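Local coordinates for testis-expressed protein 101 (Mus musculus, PDB 7BPS) that controls sperm binding to the zona pellucida and sperm migration into the oviduct, probably through the adhesion molecule ADAM3, at residues 141-154 with 182-194. Residues are numbered along the deposited sequence; the frame is centred on the assembly and turned at random.
Sequences TTQCYQGRLEFSGG and PMTVKETCSYQSF
Y145 and E187 mark the middle of a long strand pairing in the second Ly6/uPAR domain, where the nearly antiparallel strands 143-152 and 183-193 run side by side and their axes come within 4.5 Å of each other. Five hydrogen-bonded pairs, from C144 with Q192 to S152 with T184, each exchange two backbone bonds, and F194 N adds one more, to T142 O. In keeping with the disulfide-rich core of the three-finger Ly6/uPAR fold, C144 is bonded to C120 and C189 to C171.

The face carrying Y145, G147, L149 and F151 is the more buried one. The Y145 ring, swung away from its backbone N (chi1 172°), runs along the strand so that its hydroxyl lies close over G147, which has no side chain. There Y145 OH donates to E187 OE2 at 2.7 Å, reaching the oxygen from above the carboxylate plane, which stands 82° from the ring. C189 CB packs 3.5 Å from Y145 CE2. Farther along, L149 CD2 lies against the aliphatic part of E187, and V185 CG1 meets F151 CE1 at 3.6 Å. L149 and F151 also touch strand 37-46 of the first domain, so this face helps join the tandem domains.

At the other end the F194 ring lies with one face over the T142-Q143 peptide, its CE1 4.0 Å from C144 SG. E187 OE2 also accepts a hydrogen bond from L173 N and OE1 one from M174 N; three donors thus grip the carboxylate, which would probably stabilise its negative charge and fix the adjoining loop to the strand pair.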
ATOM      1  N   THR A 141      -1.974   9.961  18.514  1.00 44.85           N
ATOM      2  CA  THR A 141      -1.110  10.449  17.408  1.00 40.47           C
ATOM      3  C   THR A 141       0.102  11.096  18.068  1.00 40.98           C
ATOM      4  O   THR A 141      -0.069  11.660  19.140  1.00 40.55           O
ATOM      5  CB  THR A 141      -1.889  11.342  16.442  1.00 38.39           C
ATOM      6  OG1 THR A 141      -2.570  12.318  17.222  1.00 41.94           O
ATOM      7  CG2 THR A 141      -2.892  10.563  15.613  1.00 38.61           C
ATOM      8  N   THR A 142       1.282  10.946  17.474  1.00 38.07           N
ATOM      9  CA  THR A 142       2.564  11.455  18.009  1.00 33.63           C
ATOM     10  C   THR A 142       3.038  12.681  17.223  1.00 32.80           C
ATOM     11  O   THR A 142       3.878  13.393  17.769  1.00 35.36           O
ATOM     12  CB  THR A 142       3.628  10.351  18.005  1.00 35.40           C
ATOM     13  OG1 THR A 142       3.881   9.925  16.660  1.00 38.99           O
ATOM     14  CG2 THR A 142       3.247   9.155  18.857  1.00 34.27           C
ATOM     15  N   GLN A 143       2.565  12.926  15.998  1.00 36.19           N
ATOM     16  CA  GLN A 143       3.232  13.910  15.076  1.00 36.61           C
ATOM     17  C   GLN A 143       2.331  14.285  13.890  1.00 33.57           C
ATOM     18  O   GLN A 143       1.397  13.541  13.587  1.00 34.90           O
ATOM     19  CB  GLN A 143       4.574  13.355  14.552  1.00 34.98           C
ATOM     20  CG  GLN A 143       4.482  12.065  13.738  1.00 36.67           C
ATOM     21  CD  GLN A 143       5.792  11.523  13.193  1.00 37.71           C
ATOM     22  OE1 GLN A 143       5.853  10.884  12.136  1.00 40.85           O
ATOM     23  NE2 GLN A 143       6.862  11.724  13.926  1.00 35.34           N
ATOM     24  N   CYS A 144       2.587  15.434  13.266  1.00 33.04           N
ATOM     25  CA  CYS A 144       2.189  15.708  11.868  1.00 33.07           C
ATOM     26  C   CYS A 144       3.260  15.114  10.968  1.00 32.54           C
ATOM     27  O   CYS A 144       4.444  15.147  11.328  1.00 34.50           O
ATOM     28  CB  CYS A 144       1.984  17.186  11.593  1.00 33.74           C
ATOM     29  SG  CYS A 144       0.654  17.927  12.587  1.00 38.30           S
ATOM     30  N   TYR A 145       2.823  14.523   9.871  1.00 33.48           N
ATOM     31  CA  TYR A 145       3.666  13.844   8.867  1.00 30.32           C
ATOM     32  C   TYR A 145       3.294  14.394   7.490  1.00 29.83           C
ATOM     33  O   TYR A 145       2.111  14.525   7.205  1.00 30.08           O
ATOM     34  CB  TYR A 145       3.515  12.331   9.014  1.00 28.86           C
ATOM     35  CG  TYR A 145       4.161  11.502   7.936  1.00 29.47           C
ATOM     36  CD1 TYR A 145       3.524  11.283   6.740  1.00 28.26           C
ATOM     37  CD2 TYR A 145       5.393  10.911   8.118  1.00 29.73           C
ATOM     38  CE1 TYR A 145       4.065  10.469   5.769  1.00 29.00           C
ATOM     39  CE2 TYR A 145       5.949  10.088   7.157  1.00 30.28           C
ATOM     40  CZ  TYR A 145       5.296   9.882   5.963  1.00 28.49           C
ATOM     41  OH  TYR A 145       5.834   9.090   4.983  1.00 28.84           O
ATOM     42  N   GLN A 146       4.318  14.755   6.713  1.00 32.70           N
ATOM     43  CA  GLN A 146       4.245  15.097   5.268  1.00 30.76           C
ATOM     44  C   GLN A 146       5.303  14.255   4.562  1.00 30.52           C
ATOM     45  O   GLN A 146       6.490  14.542   4.761  1.00 33.62           O
ATOM     46  CB  GLN A 146       4.492  16.593   5.029  1.00 30.70           C
ATOM     47  CG  GLN A 146       3.553  17.498   5.822  1.00 31.88           C
ATOM     48  CD  GLN A 146       4.128  17.843   7.175  1.00 33.07           C
ATOM     49  OE1 GLN A 146       5.329  18.030   7.293  1.00 38.34           O
ATOM     50  NE2 GLN A 146       3.290  17.923   8.198  1.00 29.52           N
ATOM     51  N   GLY A 147       4.888  13.218   3.842  1.00 30.08           N
ATOM     52  CA  GLY A 147       5.801  12.240   3.246  1.00 32.31           C
ATOM     53  C   GLY A 147       5.524  11.975   1.778  1.00 30.98           C
ATOM     54  O   GLY A 147       4.443  12.357   1.255  1.00 31.72           O
ATOM     55  N   ARG A 148       6.485  11.304   1.158  1.00 32.71           N
ATOM     56  CA  ARG A 148       6.461  10.869  -0.257  1.00 36.94           C
ATOM     57  C   ARG A 148       6.967   9.434  -0.264  1.00 32.77           C
ATOM     58  O   ARG A 148       8.008   9.157   0.360  1.00 29.33           O
ATOM     59  CB  ARG A 148       7.241  11.870  -1.128  1.00 45.00           C
ATOM     60  CG  ARG A 148       7.288  11.570  -2.618  1.00 53.06           C
ATOM     61  CD  ARG A 148       7.491  12.821  -3.461  1.00 57.33           C
ATOM     62  NE  ARG A 148       6.203  13.237  -4.015  1.00 65.54           N
ATOM     63  CZ  ARG A 148       5.529  14.351  -3.713  1.00 61.34           C
ATOM     64  NH1 ARG A 148       5.991  15.249  -2.857  1.00 65.32           N
ATOM     65  NH2 ARG A 148       4.383  14.582  -4.321  1.00 63.15           N
ATOM     66  N   LEU A 149       6.195   8.543  -0.889  1.00 34.51           N
ATOM     67  CA  LEU A 149       6.548   7.127  -1.061  1.00 33.93           C
ATOM     68  C   LEU A 149       6.850   6.913  -2.531  1.00 37.50           C
ATOM     69  O   LEU A 149       5.977   7.195  -3.337  1.00 36.83           O
ATOM     70  CB  LEU A 149       5.409   6.233  -0.578  1.00 33.94           C
ATOM     71  CG  LEU A 149       5.058   6.384   0.901  1.00 35.82           C
ATOM     72  CD1 LEU A 149       3.971   5.393   1.271  1.00 33.58           C
ATOM     73  CD2 LEU A 149       6.277   6.215   1.800  1.00 36.19           C
ATOM     74  N   GLU A 150       8.051   6.416  -2.814  1.00 39.90           N
ATOM     75  CA  GLU A 150       8.568   6.106  -4.171  1.00 42.08           C
ATOM     76  C   GLU A 150       8.494   4.588  -4.346  1.00 36.20           C
ATOM     77  O   GLU A 150       9.160   3.881  -3.572  1.00 39.97           O
ATOM     78  CB  GLU A 150      10.008   6.622  -4.201  1.00 48.30           C
ATOM     79  CG  GLU A 150      10.465   7.165  -5.505  1.00 59.50           C
ATOM     80  CD  GLU A 150       9.711   8.429  -5.828  1.00 72.88           C
ATOM     81  OE1 GLU A 150       9.751   9.399  -4.992  1.00 58.63           O
ATOM     82  OE2 GLU A 150       9.070   8.427  -6.918  1.00 79.66           O
ATOM     83  N   PHE A 151       7.683   4.087  -5.267  1.00 36.16           N
ATOM     84  CA  PHE A 151       7.589   2.640  -5.582  1.00 38.86           C
ATOM     85  C   PHE A 151       8.215   2.347  -6.946  1.00 40.32           C
ATOM     86  O   PHE A 151       8.044   3.149  -7.878  1.00 32.91           O
ATOM     87  CB  PHE A 151       6.144   2.174  -5.546  1.00 39.02           C
ATOM     88  CG  PHE A 151       5.507   2.346  -4.196  1.00 38.62           C
ATOM     89  CD1 PHE A 151       5.614   1.356  -3.246  1.00 36.73           C
ATOM     90  CD2 PHE A 151       4.789   3.489  -3.898  1.00 38.63           C
ATOM     91  CE1 PHE A 151       4.990   1.504  -2.020  1.00 40.37           C
ATOM     92  CE2 PHE A 151       4.155   3.626  -2.677  1.00 39.94           C
ATOM     93  CZ  PHE A 151       4.265   2.643  -1.737  1.00 37.61           C
ATOM     94  N   SER A 152       8.951   1.240  -7.034  1.00 42.14           N
ATOM     95  CA  SER A 152       9.666   0.820  -8.267  1.00 43.31           C
ATOM     96  C   SER A 152       9.674  -0.698  -8.346  1.00 40.41           C
ATOM     97  O   SER A 152       9.477  -1.354  -7.337  1.00 39.91           O
ATOM     98  CB  SER A 152      11.054   1.421  -8.383  1.00 39.17           C
ATOM     99  OG  SER A 152      11.778   1.200  -7.202  1.00 47.62           O
ATOM    100  N   GLY A 153       9.786  -1.221  -9.560  1.00 47.36           N
ATOM    101  CA  GLY A 153       9.788  -2.668  -9.817  1.00 44.93           C
ATOM    102  C   GLY A 153       8.388  -3.139 -10.101  1.00 46.06           C
ATOM    103  O   GLY A 153       7.442  -2.397  -9.778  1.00 45.98           O
ATOM    104  N   GLY A 154       8.292  -4.310 -10.731  1.00 44.06           N
ATOM    105  CA  GLY A 154       7.059  -5.088 -10.890  1.00 39.15           C
ATOM    106  C   GLY A 154       6.090  -4.417 -11.822  1.00 37.90           C
ATOM    107  O   GLY A 154       4.922  -4.833 -11.792  1.00 38.10           O
ATOM    108  N   PRO A 182       6.893  -7.641  -5.138  1.00 37.19           N
ATOM    109  CA  PRO A 182       7.845  -7.304  -6.191  1.00 38.46           C
ATOM    110  C   PRO A 182       8.228  -5.822  -6.210  1.00 39.44           C
ATOM    111  O   PRO A 182       9.032  -5.474  -7.023  1.00 47.08           O
ATOM    112  CB  PRO A 182       7.084  -7.687  -7.464  1.00 37.71           C
ATOM    113  CG  PRO A 182       5.646  -7.408  -7.121  1.00 40.66           C
ATOM    114  CD  PRO A 182       5.516  -7.685  -5.630  1.00 41.21           C
ATOM    115  N   MET A 183       7.665  -5.007  -5.310  1.00 39.90           N
ATOM    116  CA  MET A 183       7.873  -3.535  -5.299  1.00 36.65           C
ATOM    117  C   MET A 183       8.958  -3.186  -4.285  1.00 35.93           C
ATOM    118  O   MET A 183       9.019  -3.822  -3.240  1.00 34.42           O
ATOM    119  CB  MET A 183       6.600  -2.774  -4.919  1.00 40.96           C
ATOM    120  CG  MET A 183       5.458  -2.925  -5.892  1.00 40.47           C
ATOM    121  SD  MET A 183       4.035  -1.947  -5.356  1.00 43.46           S
ATOM    122  CE  MET A 183       3.025  -3.198  -4.568  1.00 42.41           C
ATOM    123  N   THR A 184       9.766  -2.181  -4.602  1.00 33.31           N
ATOM    124  CA  THR A 184      10.729  -1.519  -3.692  1.00 33.51           C
ATOM    125  C   THR A 184      10.099  -0.195  -3.256  1.00 32.59           C
ATOM    126  O   THR A 184       9.404   0.416  -4.108  1.00 30.42           O
ATOM    127  CB  THR A 184      12.059  -1.373  -4.443  1.00 34.78           C
ATOM    128  OG1 THR A 184      12.478  -2.713  -4.688  1.00 37.65           O
ATOM    129  CG2 THR A 184      13.117  -0.603  -3.694  1.00 36.86           C
ATOM    130  N   VAL A 185      10.377   0.236  -2.023  1.00 32.39           N
ATOM    131  CA  VAL A 185       9.819   1.462  -1.378  1.00 37.88           C
ATOM    132  C   VAL A 185      10.953   2.315  -0.868  1.00 32.24           C
ATOM    133  O   VAL A 185      11.728   1.794  -0.063  1.00 36.70           O
ATOM    134  CB  VAL A 185       8.911   1.174  -0.155  1.00 39.87           C
ATOM    135  CG1 VAL A 185       7.859   2.262  -0.027  1.00 39.10           C
ATOM    136  CG2 VAL A 185       8.276  -0.196  -0.206  1.00 43.40           C
ATOM    137  N   LYS A 186      10.928   3.596  -1.207  1.00 37.63           N
ATOM    138  CA  LYS A 186      11.732   4.659  -0.554  1.00 43.16           C
ATOM    139  C   LYS A 186      10.751   5.625   0.106  1.00 38.98           C
ATOM    140  O   LYS A 186       9.725   5.941  -0.510  1.00 37.45           O
ATOM    141  CB  LYS A 186      12.641   5.371  -1.559  1.00 53.02           C
ATOM    142  CG  LYS A 186      13.808   4.528  -2.080  1.00 73.30           C
ATOM    143  CD  LYS A 186      15.095   5.315  -2.394  1.00 88.71           C
ATOM    144  CE  LYS A 186      16.040   4.596  -3.341  1.00 92.17           C
ATOM    145  NZ  LYS A 186      15.557   4.651  -4.742  1.00 95.01           N
ATOM    146  N   GLU A 187      11.041   6.058   1.322  1.00 35.57           N
ATOM    147  CA  GLU A 187      10.178   6.984   2.083  1.00 34.06           C
ATOM    148  C   GLU A 187      11.036   8.195   2.417  1.00 31.21           C
ATOM    149  O   GLU A 187      12.130   8.001   2.920  1.00 32.32           O
ATOM    150  CB  GLU A 187       9.603   6.311   3.342  1.00 32.46           C
ATOM    151  CG  GLU A 187       8.836   7.284   4.237  1.00 32.05           C
ATOM    152  CD  GLU A 187       8.052   6.665   5.386  1.00 32.67           C
ATOM    153  OE1 GLU A 187       7.978   5.427   5.463  1.00 31.38           O
ATOM    154  OE2 GLU A 187       7.511   7.434   6.211  1.00 31.91           O
ATOM    155  N   THR A 188      10.534   9.398   2.171  1.00 31.41           N
ATOM    156  CA  THR A 188      11.150  10.663   2.636  1.00 34.71           C
ATOM    157  C   THR A 188      10.011  11.432   3.300  1.00 36.12           C
ATOM    158  O   THR A 188       8.840  11.204   2.902  1.00 32.88           O
ATOM    159  CB  THR A 188      11.861  11.391   1.477  1.00 35.80           C
ATOM    160  OG1 THR A 188      10.901  11.578   0.445  1.00 39.74           O
ATOM    161  CG2 THR A 188      13.012  10.606   0.873  1.00 35.61           C
ATOM    162  N   CYS A 189      10.305  12.271   4.286  1.00 34.73           N
ATOM    163  CA  CYS A 189       9.238  13.035   4.963  1.00 35.46           C
ATOM    164  C   CYS A 189       9.797  14.245   5.698  1.00 36.68           C
ATOM    165  O   CYS A 189      11.030  14.306   5.943  1.00 38.08           O
ATOM    166  CB  CYS A 189       8.458  12.124   5.909  1.00 33.82           C
ATOM    167  SG  CYS A 189       9.017  12.163   7.629  1.00 36.13           S
ATOM    168  N   SER A 190       8.885  15.157   6.017  1.00 37.32           N
ATOM    169  CA  SER A 190       8.935  16.060   7.189  1.00 37.66           C
ATOM    170  C   SER A 190       7.953  15.559   8.243  1.00 34.63           C
ATOM    171  O   SER A 190       6.877  14.982   7.884  1.00 34.19           O
ATOM    172  CB  SER A 190       8.550  17.448   6.803  1.00 40.50           C
ATOM    173  OG  SER A 190       9.395  17.901   5.798  1.00 47.40           O
ATOM    174  N   TYR A 191       8.247  15.879   9.488  1.00 34.09           N
ATOM    175  CA  TYR A 191       7.376  15.556  10.634  1.00 35.61           C
ATOM    176  C   TYR A 191       7.601  16.609  11.707  1.00 38.01           C
ATOM    177  O   TYR A 191       8.666  17.210  11.773  1.00 36.31           O
ATOM    178  CB  TYR A 191       7.627  14.129  11.117  1.00 36.32           C
ATOM    179  CG  TYR A 191       8.974  13.907  11.752  1.00 36.94           C
ATOM    180  CD1 TYR A 191      10.105  13.667  10.980  1.00 37.50           C
ATOM    181  CD2 TYR A 191       9.106  13.906  13.136  1.00 37.55           C
ATOM    182  CE1 TYR A 191      11.344  13.451  11.564  1.00 37.88           C
ATOM    183  CE2 TYR A 191      10.332  13.676  13.735  1.00 37.16           C
ATOM    184  CZ  TYR A 191      11.442  13.428  12.946  1.00 37.58           C
ATOM    185  OH  TYR A 191      12.635  13.195  13.533  1.00 42.49           O
ATOM    186  N   GLN A 192       6.560  16.841  12.497  1.00 43.21           N
ATOM    187  CA  GLN A 192       6.576  17.763  13.651  1.00 40.72           C
ATOM    188  C   GLN A 192       6.003  16.968  14.815  1.00 40.07           C
ATOM    189  O   GLN A 192       4.775  16.773  14.792  1.00 36.74           O
ATOM    190  CB  GLN A 192       5.750  19.015  13.324  1.00 40.72           C
ATOM    191  CG  GLN A 192       6.208  19.776  12.089  1.00 38.08           C
ATOM    192  CD  GLN A 192       5.666  19.227  10.798  1.00 39.55           C
ATOM    193  OE1 GLN A 192       6.432  18.959   9.875  1.00 42.84           O
ATOM    194  NE2 GLN A 192       4.351  19.079  10.726  1.00 37.44           N
ATOM    195  N   SER A 193       6.863  16.465  15.708  1.00 42.31           N
ATOM    196  CA  SER A 193       6.489  15.726  16.943  1.00 44.20           C
ATOM    197  C   SER A 193       5.699  16.650  17.851  1.00 44.13           C
ATOM    198  O   SER A 193       6.009  17.834  17.843  1.00 44.27           O
ATOM    199  CB  SER A 193       7.659  15.199  17.721  1.00 42.94           C
ATOM    200  OG  SER A 193       8.621  14.642  16.847  1.00 54.32           O
ATOM    201  N   PHE A 194       4.774  16.067  18.603  1.00 46.75           N
ATOM    202  CA  PHE A 194       4.117  16.657  19.787  1.00 52.19           C
ATOM    203  C   PHE A 194       4.951  16.248  21.015  1.00 52.88           C
ATOM    204  O   PHE A 194       5.288  17.112  21.819  1.00 58.32           O
ATOM    205  CB  PHE A 194       2.669  16.160  19.887  1.00 51.94           C
ATOM    206  CG  PHE A 194       1.855  16.105  18.614  1.00 46.95           C
ATOM    207  CD1 PHE A 194       2.084  16.984  17.568  1.00 47.02           C
ATOM    208  CD2 PHE A 194       0.841  15.162  18.467  1.00 46.21           C
ATOM    209  CE1 PHE A 194       1.325  16.926  16.406  1.00 43.64           C
ATOM    210  CE2 PHE A 194       0.087  15.095  17.302  1.00 43.44           C
ATOM    211  CZ  PHE A 194       0.333  15.973  16.273  1.00 46.03           C
TER